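Local coordinates for calcium uptake protein 3, mitochondrial (Homo sapiens, PDB 6AGI) that senses calcium through its EF-hands and, as a disulfide-linked heterodimer with MICU1, regulates the mitochondrial calcium uniporter channel in the central nervous system and skeletal muscle, at residues 345-348 against 349-353. Sequence-based numbering, arbitrary orientation.
Sequences VNTV and FKIFD. With CA (calcium ion), chain G.
The edge of the Phe352 ring meets the carbonyl of Val348 near the ring plane, at CD2; CG1 of Val348 lies off the plane, 3.5 Å from CD2 of Phe352. One face of this ring carries CG2 of Ile351, 3.8 Å above the plane and displaced toward the rim. CG1 of Val348 stands anti to the backbone N (chi1 172°), which directs this methyl toward the next turn. Val345 and Phe349 lie side by side and point the same way, CG1 of Val345 4.0 Å from CE1 of Phe349. CG2 of Thr347 touches CD1 of Ile351 at 3.8 Å, while OG1 of Thr347 is hydrogen-bonded to the carbonyl O of His343. On the partly exposed side, the bent Lys350 chain runs alongside Asn346, its CD 3.6 Å from OD1 of Asn346. Four successive i to i+4 backbone bonds tie these turns together, among them Phe352 N to Val348 O at 2.9 Å. Ile351 and Phe352 pack on helix 258-265, whereas Val345 and Phe349 reach helix 325-336, and the rings of Phe352 and Phe349 meet those of Phe365 and Phe328, the latter edge-to-face. Where the helix ends, Asp353 turns OD1 to the calcium ion at 2.4 Å. Its OD2 accepts the backbone N-H of Asp358, and Asp355, Asp357, the carbonyl of Gln359 and Glu364 also bind the ion: this is the incoming helix and first loop ligand of a canonical EF-hand, the high-affinity third one of MICU3.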
loop_
_atom_site.group_PDB
_atom_site.type_symbol
_atom_site.label_atom_id
_atom_site.label_comp_id
_atom_site.label_asym_id
_atom_site.label_seq_id
_atom_site.Cartn_x
_atom_site.Cartn_y
_atom_site.Cartn_z
ATOM N N VAL B 345 15.931 11.080 -11.858
ATOM C CA VAL B 345 15.359 9.976 -12.615
ATOM C C VAL B 345 16.457 9.213 -13.328
ATOM O O VAL B 345 16.522 7.978 -13.269
ATOM C CB VAL B 345 14.290 10.488 -13.595
ATOM C CG1 VAL B 345 13.871 9.380 -14.519
ATOM C CG2 VAL B 345 13.068 10.971 -12.828
ATOM N N ASN B 346 17.349 9.940 -13.992
ATOM C CA ASN B 346 18.432 9.295 -14.724
ATOM C C ASN B 346 19.308 8.481 -13.785
ATOM O O ASN B 346 19.753 7.371 -14.124
ATOM C CB ASN B 346 19.233 10.368 -15.464
ATOM C CG ASN B 346 20.287 9.798 -16.383
ATOM O OD1 ASN B 346 20.666 8.627 -16.299
ATOM N ND2 ASN B 346 20.715 10.617 -17.331
ATOM N N THR B 347 19.525 8.996 -12.579
ATOM C CA THR B 347 20.352 8.286 -11.622
ATOM C C THR B 347 19.668 7.007 -11.160
ATOM O O THR B 347 20.296 5.943 -11.122
ATOM C CB THR B 347 20.688 9.204 -10.458
ATOM O OG1 THR B 347 21.394 10.351 -10.958
ATOM C CG2 THR B 347 21.581 8.463 -9.476
ATOM N N VAL B 348 18.378 7.088 -10.813
ATOM C CA VAL B 348 17.627 5.888 -10.444
ATOM C C VAL B 348 17.706 4.850 -11.554
ATOM O O VAL B 348 17.908 3.658 -11.294
ATOM C CB VAL B 348 16.160 6.231 -10.108
ATOM C CG1 VAL B 348 15.368 4.970 -9.929
ATOM C CG2 VAL B 348 16.068 7.059 -8.852
ATOM N N PHE B 349 17.571 5.280 -12.809
ATOM C CA PHE B 349 17.628 4.313 -13.904
ATOM C C PHE B 349 19.001 3.653 -13.987
ATOM O O PHE B 349 19.099 2.426 -14.102
ATOM C CB PHE B 349 17.228 4.966 -15.228
ATOM C CG PHE B 349 15.752 4.921 -15.478
ATOM C CD1 PHE B 349 14.860 5.404 -14.522
ATOM C CD2 PHE B 349 15.241 4.325 -16.625
ATOM C CE1 PHE B 349 13.492 5.355 -14.730
ATOM C CE2 PHE B 349 13.867 4.267 -16.842
ATOM C CZ PHE B 349 12.994 4.783 -15.884
ATOM N N LYS B 350 20.078 4.439 -13.897
ATOM C CA LYS B 350 21.402 3.827 -13.968
ATOM C C LYS B 350 21.689 2.938 -12.757
ATOM O O LYS B 350 22.486 1.998 -12.848
ATOM C CB LYS B 350 22.478 4.907 -14.105
ATOM C CG LYS B 350 23.113 5.038 -15.510
ATOM C CD LYS B 350 22.130 5.398 -16.630
ATOM C CE LYS B 350 22.871 5.690 -17.942
ATOM N NZ LYS B 350 23.989 4.731 -18.231
ATOM N N ILE B 351 21.058 3.206 -11.619
ATOM C CA ILE B 351 21.239 2.338 -10.463
ATOM C C ILE B 351 20.508 1.010 -10.661
ATOM O O ILE B 351 21.096 -0.062 -10.493
ATOM C CB ILE B 351 20.790 3.062 -9.181
ATOM C CG1 ILE B 351 21.719 4.231 -8.885
ATOM C CG2 ILE B 351 20.782 2.128 -7.991
ATOM C CD1 ILE B 351 21.192 5.125 -7.793
ATOM N N PHE B 352 19.234 1.054 -11.077
ATOM C CA PHE B 352 18.379 -0.137 -11.090
ATOM C C PHE B 352 18.207 -0.822 -12.446
ATOM O O PHE B 352 17.734 -1.965 -12.477
ATOM C CB PHE B 352 16.971 0.186 -10.574
ATOM C CG PHE B 352 16.934 0.685 -9.169
ATOM C CD1 PHE B 352 16.836 -0.203 -8.111
ATOM C CD2 PHE B 352 16.997 2.038 -8.898
ATOM C CE1 PHE B 352 16.791 0.250 -6.799
ATOM C CE2 PHE B 352 16.952 2.503 -7.595
ATOM C CZ PHE B 352 16.846 1.608 -6.540
ATOM N N ASP B 353 18.503 -0.153 -13.555
ATOM C CA ASP B 353 18.240 -0.762 -14.855
ATOM C C ASP B 353 19.438 -1.663 -15.166
ATOM O O ASP B 353 20.499 -1.214 -15.601
ATOM C CB ASP B 353 18.020 0.316 -15.911
ATOM C CG ASP B 353 18.247 -0.160 -17.335
ATOM O OD1 ASP B 353 17.931 -1.322 -17.663
ATOM O OD2 ASP B 353 18.762 0.656 -18.127
HETATM CA CA CA G . 15.667 -2.096 -17.985
#